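PDB 4NOE: single-stranded DNA-binding protein DdrB from Deinococcus radiodurans, which binds single-stranded DNA and assists the accurate annealing of complementary strands. Local coordinates for a contact of chain A with DNA, the interface of chains A and B and a contact of chain B with DNA. Numbering follows the deposited sequence. Chains: chain A/B, Single-stranded DNA-binding protein DdrB.

Contact 1: a contact of chain A with DNA. Residues chain A 89, 91, 106, 108, 121, 129. With nucleotides of chain C.
A:Tyr129 and A:Arg89 hold three successive nucleotides of chain C on the strand surface of this DdrB-family single-stranded DNA-binding protein. The base of DT2, which is unpaired, lies on one face of the A:Tyr129 ring, centroids 3.9 Å apart and planes turned by 13°. In the base readout, the A:Ser108 hydroxyl OG donates to the O2 carbonyl of DT2 at 2.6 Å and also accepts from A:Arg89 NE, which ties base recognition to the arginine. A:Lys106, extended with CG anti to the backbone N (chi1 179°), brings its ammonium NZ to 3.0 Å from DT2 N3. NZ stands beyond N3 and well out of the base plane, on the side away from A:Tyr129; both groups are normally donors, so this is not an obvious hydrogen bond. A:Lys106 NZ is salt-bridged to the syn side of A:Glu121 OE1, 2.8 Å away. A:Glu121 OE1 sits 3.1 Å from DT2 O4, an unfavourable acceptor-acceptor pair that the lysine may ease. A:Arg89 makes phosphate contacts. Its guanidinium points NH1 and NH2 end-on at the phosphate oxygen OP1 of DC4, in the guanidinium plane; NH2 to OP1 measures 3.1 Å. NE and NH2 also grip OG and the backbone O of A:Ser108 side-on, both tilted from that plane, OG by 26°, with NH2 above the carbonyl plane; this helps to fix the group's rotation. A:Tyr129 CE1 lies 4.0 Å above the guanidinium plane, over its centre. The methyl CD2 of A:Leu91 packs against the DT2 sugar, 3.8 Å from C4'.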
# COMPACT_ATOMS: atom_id res chain seq x y z
N ARG A 89 -27.19 7.20 15.18
CA ARG A 89 -26.27 7.35 16.29
C ARG A 89 -26.27 8.80 16.78
O ARG A 89 -26.10 9.74 15.99
CB ARG A 89 -24.85 6.90 15.88
CG ARG A 89 -24.85 5.50 15.18
CD ARG A 89 -23.48 5.09 14.63
NE ARG A 89 -23.56 3.96 13.69
CZ ARG A 89 -23.58 2.68 14.05
NH1 ARG A 89 -23.54 2.33 15.33
NH2 ARG A 89 -23.63 1.73 13.12
N LEU A 91 -24.44 11.63 18.48
CA LEU A 91 -23.11 12.06 18.86
C LEU A 91 -23.29 13.28 19.74
O LEU A 91 -23.69 14.36 19.27
CB LEU A 91 -22.28 12.38 17.61
CG LEU A 91 -22.35 11.30 16.51
CD1 LEU A 91 -21.41 11.61 15.33
CD2 LEU A 91 -22.06 9.92 17.10
N LYS A 106 -25.82 10.87 13.40
CA LYS A 106 -25.18 10.24 12.26
C LYS A 106 -25.85 8.90 11.94
O LYS A 106 -26.17 8.11 12.84
CB LYS A 106 -23.68 10.06 12.53
CG LYS A 106 -22.91 9.37 11.38
CD LYS A 106 -21.39 9.46 11.60
CE LYS A 106 -20.67 9.09 10.30
NZ LYS A 106 -19.21 8.94 10.46
N SER A 108 -24.98 5.54 10.02
CA SER A 108 -23.84 4.79 9.50
C SER A 108 -23.97 3.31 9.82
O SER A 108 -24.73 2.90 10.72
CB SER A 108 -22.53 5.31 10.10
OG SER A 108 -22.44 4.93 11.47
N GLU A 121 -14.45 4.40 6.94
CA GLU A 121 -13.92 5.35 7.91
C GLU A 121 -13.37 4.57 9.10
O GLU A 121 -14.12 3.90 9.82
CB GLU A 121 -15.02 6.33 8.35
CG GLU A 121 -15.61 7.16 7.20
CD GLU A 121 -16.88 7.92 7.60
OE1 GLU A 121 -17.18 8.03 8.81
OE2 GLU A 121 -17.60 8.38 6.68
N TYR A 129 -16.48 2.26 9.64
CA TYR A 129 -17.87 2.64 9.38
C TYR A 129 -18.04 3.19 7.97
O TYR A 129 -17.08 3.67 7.36
CB TYR A 129 -18.30 3.67 10.40
CG TYR A 129 -18.35 3.14 11.81
CD1 TYR A 129 -19.51 2.56 12.30
CD2 TYR A 129 -17.24 3.21 12.64
CE1 TYR A 129 -19.56 2.07 13.59
CE2 TYR A 129 -17.28 2.73 13.91
CZ TYR A 129 -18.44 2.16 14.38
OH TYR A 129 -18.47 1.67 15.67
P DT C 2 -17.18 7.60 19.31
OP1 DT C 2 -17.59 7.77 20.65
OP2 DT C 2 -15.93 6.99 19.08
O5' DT C 2 -18.30 6.83 18.49
C5' DT C 2 -19.69 7.13 18.62
C4' DT C 2 -20.53 6.44 17.57
O4' DT C 2 -20.19 6.90 16.25
C3' DT C 2 -20.41 4.92 17.54
O3' DT C 2 -21.69 4.31 17.47
C2' DT C 2 -19.63 4.65 16.27
C1' DT C 2 -20.03 5.81 15.39
N1 DT C 2 -19.03 6.17 14.38
C2 DT C 2 -19.45 6.34 13.08
O2 DT C 2 -20.60 6.22 12.74
N3 DT C 2 -18.45 6.67 12.21
C4 DT C 2 -17.12 6.84 12.49
O4 DT C 2 -16.35 7.15 11.61
C5 DT C 2 -16.75 6.64 13.87
C7 DT C 2 -15.33 6.82 14.27
C6 DT C 2 -17.71 6.31 14.73
P DG C 3 -22.60 4.15 18.73
OP1 DG C 3 -23.95 4.03 18.30
OP2 DG C 3 -22.24 5.14 19.69
O5' DG C 3 -22.08 2.82 19.41
C5' DG C 3 -22.34 1.53 18.88
C4' DG C 3 -21.17 1.11 18.03
O4' DG C 3 -19.97 1.11 18.80
C3' DG C 3 -21.25 -0.28 17.43
O3' DG C 3 -21.95 -0.18 16.20
C2' DG C 3 -19.79 -0.55 17.15
C1' DG C 3 -19.14 0.05 18.38
N9 DG C 3 -19.11 -0.93 19.44
C8 DG C 3 -20.18 -1.65 19.91
N7 DG C 3 -19.86 -2.52 20.83
C5 DG C 3 -18.48 -2.37 20.95
C6 DG C 3 -17.58 -3.02 21.81
O6 DG C 3 -17.80 -3.89 22.65
N1 DG C 3 -16.28 -2.57 21.63
C2 DG C 3 -15.90 -1.61 20.73
N2 DG C 3 -14.60 -1.32 20.68
N3 DG C 3 -16.74 -0.98 19.92
C4 DG C 3 -18.01 -1.41 20.09
P DC C 4 -22.75 -1.33 15.70
OP1 DC C 4 -23.66 -0.87 14.73
OP2 DC C 4 -23.22 -2.07 16.84
O5' DC C 4 -21.70 -2.21 14.92
C5' DC C 4 -20.71 -1.63 14.08
C4' DC C 4 -19.86 -2.74 13.51
O4' DC C 4 -18.89 -3.11 14.49
C3' DC C 4 -20.65 -3.99 13.18
O3' DC C 4 -20.99 -3.94 11.80
C2' DC C 4 -19.71 -5.12 13.57
C1' DC C 4 -18.67 -4.49 14.51
N1 DC C 4 -18.69 -4.91 15.91
C2 DC C 4 -17.48 -5.03 16.60
O2 DC C 4 -16.43 -4.86 15.98
N3 DC C 4 -17.49 -5.36 17.90
C4 DC C 4 -18.65 -5.52 18.54
N4 DC C 4 -18.61 -5.84 19.83
C5 DC C 4 -19.90 -5.36 17.88
C6 DC C 4 -19.87 -5.06 16.58

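Contact 2: the interface of chains A and B. Residues chain A 13-14; chain B 32, 50, 52, 64, 144.
The turn between strands 6-11 and 17-22 of chain A packs A:Asp13 and A:Leu14 against a mainly apolar patch of chain B, built from strand 50-52, helix 28-36 and two 3-10 helices. The phenol OH of B:Tyr144 donates to the carboxylate oxygen OD2 of A:Asp13 at 2.5 Å, a short bond. It meets OD2 on the anti side, 26° out of the carboxylate plane, while OD2 sits at the edge of the tyrosine ring. A:Asp13 CG lies between the backbone N and the carbonyl carbon (chi1 53°), which carries OD2 out to that hydroxyl. Beneath this bond, the methyl CD1 of A:Leu14 touches two rings, with B:Tyr144 CE1 at 3.5 Å and B:Phe52 CE1 at 3.6 Å. The leucine passes B:Tyr144 in the opposite direction and meets B:Phe52 at about a right angle. Its other methyl, CD2, also rests against B:Tyr144 CE1 at 3.8 Å, with B:Leu64 CD1 farther off. B:Tyr50 CE1 lies 3.4 Å from the backbone O of A:Leu14. An alanine in place of B:Tyr144 would probably leave A:Asp13 OD2 without its hydroxyl partner and open a gap beside the A:Leu14 methyls. The contact joins two copies in the deposited ten-copy assembly and probably helps to hold DdrB's oligomer together.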
# COMPACT_ATOMS: atom_id res chain seq x y z
N ASP A 13 -34.02 1.04 -8.70
CA ASP A 13 -33.89 -0.03 -7.72
C ASP A 13 -33.22 -1.24 -8.37
O ASP A 13 -32.76 -2.14 -7.68
CB ASP A 13 -35.27 -0.43 -7.21
CG ASP A 13 -36.23 -0.74 -8.33
OD1 ASP A 13 -36.32 0.07 -9.30
OD2 ASP A 13 -36.88 -1.80 -8.26
N LEU A 14 -33.15 -1.25 -9.70
CA LEU A 14 -32.46 -2.32 -10.42
C LEU A 14 -31.06 -1.87 -10.87
O LEU A 14 -30.38 -2.58 -11.62
CB LEU A 14 -33.30 -2.73 -11.63
CG LEU A 14 -33.98 -4.10 -11.71
CD1 LEU A 14 -33.88 -4.92 -10.44
CD2 LEU A 14 -35.43 -3.98 -12.18
N GLN B 32 -35.94 -3.01 -20.39
CA GLN B 32 -34.72 -3.61 -19.83
C GLN B 32 -34.65 -5.10 -20.16
O GLN B 32 -33.57 -5.61 -20.47
CB GLN B 32 -34.64 -3.42 -18.31
CG GLN B 32 -34.31 -2.03 -17.83
CD GLN B 32 -34.18 -1.97 -16.33
OE1 GLN B 32 -33.27 -2.56 -15.74
NE2 GLN B 32 -35.10 -1.28 -15.68
N TYR B 50 -25.76 -6.98 -6.77
CA TYR B 50 -27.15 -6.60 -6.57
C TYR B 50 -27.72 -7.27 -5.31
O TYR B 50 -27.29 -8.37 -4.94
CB TYR B 50 -28.01 -7.01 -7.77
CG TYR B 50 -27.64 -6.31 -9.05
CD1 TYR B 50 -28.13 -5.06 -9.34
CD2 TYR B 50 -26.80 -6.92 -9.98
CE1 TYR B 50 -27.79 -4.41 -10.51
CE2 TYR B 50 -26.46 -6.29 -11.15
CZ TYR B 50 -26.97 -5.04 -11.42
OH TYR B 50 -26.62 -4.40 -12.58
N PHE B 52 -31.26 -8.56 -3.85
CA PHE B 52 -32.64 -8.91 -4.16
C PHE B 52 -33.23 -9.74 -3.02
O PHE B 52 -32.48 -10.36 -2.25
CB PHE B 52 -32.68 -9.74 -5.46
CG PHE B 52 -32.17 -9.00 -6.69
CD1 PHE B 52 -32.62 -7.72 -7.00
CD2 PHE B 52 -31.25 -9.59 -7.53
CE1 PHE B 52 -32.15 -7.06 -8.12
CE2 PHE B 52 -30.78 -8.94 -8.65
CZ PHE B 52 -31.23 -7.67 -8.95
N LEU B 64 -33.22 -8.80 -16.82
CA LEU B 64 -33.38 -7.46 -16.23
C LEU B 64 -32.04 -6.77 -16.01
O LEU B 64 -31.95 -5.54 -16.06
CB LEU B 64 -34.14 -7.53 -14.90
CG LEU B 64 -35.66 -7.73 -14.97
CD1 LEU B 64 -36.22 -8.00 -13.58
CD2 LEU B 64 -36.35 -6.51 -15.60
N TYR B 144 -39.87 -8.58 -10.55
CA TYR B 144 -38.50 -9.07 -10.76
C TYR B 144 -38.49 -10.45 -11.40
O TYR B 144 -37.44 -10.94 -11.84
CB TYR B 144 -37.68 -9.11 -9.46
CG TYR B 144 -37.30 -7.76 -8.88
CD1 TYR B 144 -37.46 -6.60 -9.61
CD2 TYR B 144 -36.78 -7.66 -7.59
CE1 TYR B 144 -37.12 -5.38 -9.09
CE2 TYR B 144 -36.43 -6.44 -7.06
CZ TYR B 144 -36.61 -5.30 -7.82
OH TYR B 144 -36.28 -4.06 -7.31

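Contact 3: a contact of chain B with DNA. Residues chain B 124-125, 127, 129. With nucleotides of chain C; nucleotides of chain D.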
# COMPACT_ATOMS: atom_id res chain seq x y z
N ASP B 124 -11.45 -17.08 2.75
CA ASP B 124 -10.58 -18.12 3.30
C ASP B 124 -9.64 -18.74 2.26
O ASP B 124 -10.03 -18.97 1.11
CB ASP B 124 -11.43 -19.22 3.96
CG ASP B 124 -12.18 -18.73 5.20
OD1 ASP B 124 -11.60 -17.93 5.96
OD2 ASP B 124 -13.35 -19.14 5.41
N GLY B 125 -8.40 -19.01 2.66
CA GLY B 125 -7.47 -19.70 1.79
C GLY B 125 -6.86 -18.82 0.71
O GLY B 125 -6.44 -19.32 -0.34
N ILE B 127 -8.38 -16.93 -1.26
CA ILE B 127 -9.22 -16.80 -2.43
C ILE B 127 -10.01 -15.49 -2.37
O ILE B 127 -10.46 -15.07 -1.30
CB ILE B 127 -10.15 -18.00 -2.56
CG1 ILE B 127 -9.31 -19.28 -2.64
CG2 ILE B 127 -11.03 -17.88 -3.79
CD1 ILE B 127 -10.14 -20.53 -2.50
N TYR B 129 -13.31 -13.41 -4.19
CA TYR B 129 -14.53 -13.57 -4.98
C TYR B 129 -15.03 -12.23 -5.54
O TYR B 129 -14.82 -11.17 -4.96
CB TYR B 129 -15.64 -14.23 -4.15
CG TYR B 129 -15.33 -15.64 -3.73
CD1 TYR B 129 -14.67 -15.90 -2.54
CD2 TYR B 129 -15.69 -16.72 -4.53
CE1 TYR B 129 -14.38 -17.19 -2.15
CE2 TYR B 129 -15.40 -18.03 -4.15
CZ TYR B 129 -14.74 -18.25 -2.96
OH TYR B 129 -14.43 -19.53 -2.54
P DT C 8 -18.11 -19.77 3.39
OP1 DT C 8 -18.50 -21.04 3.90
OP2 DT C 8 -16.90 -19.19 3.82
O5' DT C 8 -18.19 -19.89 1.82
C5' DT C 8 -19.31 -20.50 1.18
C4' DT C 8 -19.40 -20.14 -0.28
O4' DT C 8 -19.44 -18.71 -0.43
C3' DT C 8 -18.25 -20.64 -1.15
O3' DT C 8 -18.73 -21.24 -2.33
C2' DT C 8 -17.46 -19.39 -1.45
C1' DT C 8 -18.52 -18.32 -1.41
N1 DT C 8 -18.08 -16.98 -1.08
C2 DT C 8 -18.52 -15.96 -1.89
O2 DT C 8 -19.21 -16.15 -2.86
N3 DT C 8 -18.12 -14.72 -1.51
C4 DT C 8 -17.35 -14.38 -0.42
O4 DT C 8 -17.08 -13.22 -0.21
C5 DT C 8 -16.94 -15.50 0.40
C7 DT C 8 -16.10 -15.23 1.61
C6 DT C 8 -17.33 -16.72 0.04
P DG C 9 -19.20 -22.71 -2.35
OP1 DG C 9 -20.23 -22.87 -3.30
OP2 DG C 9 -19.35 -23.19 -1.01
O5' DG C 9 -18.22 -23.45 -3.35
C5' DG C 9 -16.94 -23.91 -2.99
C4' DG C 9 -15.91 -22.85 -3.24
O4' DG C 9 -14.89 -23.02 -2.25
C3' DG C 9 -15.19 -22.89 -4.59
O3' DG C 9 -15.72 -21.97 -5.56
C2' DG C 9 -13.83 -22.34 -4.24
C1' DG C 9 -13.63 -22.72 -2.79
N9 DG C 9 -12.78 -23.88 -2.65
C8 DG C 9 -12.75 -25.00 -3.45
N7 DG C 9 -11.80 -25.83 -3.13
C5 DG C 9 -11.14 -25.21 -2.09
C6 DG C 9 -10.02 -25.63 -1.34
O6 DG C 9 -9.37 -26.66 -1.45
N1 DG C 9 -9.67 -24.69 -0.38
C2 DG C 9 -10.32 -23.50 -0.17
N2 DG C 9 -9.83 -22.73 0.81
N3 DG C 9 -11.37 -23.10 -0.85
C4 DG C 9 -11.72 -24.00 -1.80
P DC C 10 -15.17 -21.95 -7.01
OP1 DC C 10 -15.96 -21.05 -7.78
OP2 DC C 10 -15.09 -23.30 -7.43
O5' DC C 10 -13.69 -21.43 -6.89
C5' DC C 10 -13.40 -20.04 -6.74
C4' DC C 10 -12.02 -19.71 -7.24
O4' DC C 10 -11.04 -20.27 -6.35
C3' DC C 10 -11.69 -20.25 -8.62
O3' DC C 10 -12.02 -19.25 -9.58
C2' DC C 10 -10.20 -20.53 -8.53
C1' DC C 10 -9.89 -20.68 -7.04
N1 DC C 10 -9.55 -22.03 -6.56
C2 DC C 10 -8.70 -22.17 -5.46
O2 DC C 10 -8.19 -21.16 -4.96
N3 DC C 10 -8.44 -23.40 -4.98
C4 DC C 10 -8.99 -24.47 -5.56
N4 DC C 10 -8.70 -25.66 -5.05
C5 DC C 10 -9.88 -24.36 -6.65
C6 DC C 10 -10.14 -23.13 -7.12
P DG D 29 -0.19 -25.53 -0.61
OP1 DG D 29 1.20 -25.88 -0.66
OP2 DG D 29 -1.20 -26.52 -0.80
O5' DG D 29 -0.56 -24.83 0.75
C5' DG D 29 -0.46 -23.41 0.90
C4' DG D 29 -1.54 -22.87 1.80
O4' DG D 29 -2.78 -22.81 1.08
C3' DG D 29 -1.81 -23.68 3.07
O3' DG D 29 -2.29 -22.90 4.16
C2' DG D 29 -2.96 -24.57 2.65
C1' DG D 29 -3.71 -23.73 1.63
N9 DG D 29 -4.22 -24.55 0.55
C8 DG D 29 -3.93 -25.86 0.31
N7 DG D 29 -4.56 -26.35 -0.73
C5 DG D 29 -5.32 -25.29 -1.19
C6 DG D 29 -6.21 -25.21 -2.28
O6 DG D 29 -6.51 -26.08 -3.10
N1 DG D 29 -6.76 -23.94 -2.40
C2 DG D 29 -6.49 -22.89 -1.57
N2 DG D 29 -7.12 -21.74 -1.85
N3 DG D 29 -5.68 -22.95 -0.54
C4 DG D 29 -5.12 -24.17 -0.41
O HOH W 1 -3.76 -20.61 -0.85
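One face of the B:Tyr129 ring carries the unpaired base of DT8, with N1 3.8 Å above the ring centre and the two planes 10° apart. The tyrosine's CZ also rests against the DT8 sugar, 3.3 Å from C2', and its CE2 edge reaches C5' of DC10. With CG beside the backbone N (chi1 -65°), the phenol OH ends close to the sugars of DT8 and DG9. The next flat groups are the paired bases of DG9 and DC10, and B:Ile127 reaches their minor-groove edges. Its CD1 methyl lies 3.7 Å from C2 of DC10 and 3.8 Å from C2 of DG9, spanning two successive bases and coming nearest to the polar edge atoms DC10 O2 and DG9 N3, while CG2 lies alongside the DC10 sugar near O4'. These contacts probably read the shape of the groove more than its sequence. DC10 pairs with DG29 of chain D through DG29 N1 to DC10 N3 and DC10 N4 to DG29 O6, so the protein here touches both strands of a duplex. B:Gly125, in the 3-10 helix 124-126, offers its backbone O to the sugar edge of DG29. The exocyclic amino group N2 of DG29 donates to B:Gly125 O at 2.9 Å, nearly straight at the hydrogen (172°) and tilted from the carbonyl plane. Water 1 lies 3.0 Å from the same B:Gly125 O and 3.1 Å from the deoxyribose ring oxygen O4' of DG29.

The C-alpha centres of contact 1 and contact 3 lie about 30 Å apart, and that of contact 2 is about 29 Å from contact 1 and 28 Å from contact 3. Contacts 1 and 3 use overlapping DNA-binding surfaces of two copies, both built round Tyr129 of strand 128-131 (127-131 in chain B) stacked on a thymine, and both receive chain C, six nucleotides further on at contact 3. Contact 2 joins those copies away from the DNA and would probably set the spacing of their binding surfaces along one strand. Contact 3 adds the second strand, chain D, consistent with a protein that anneals complementary DNA.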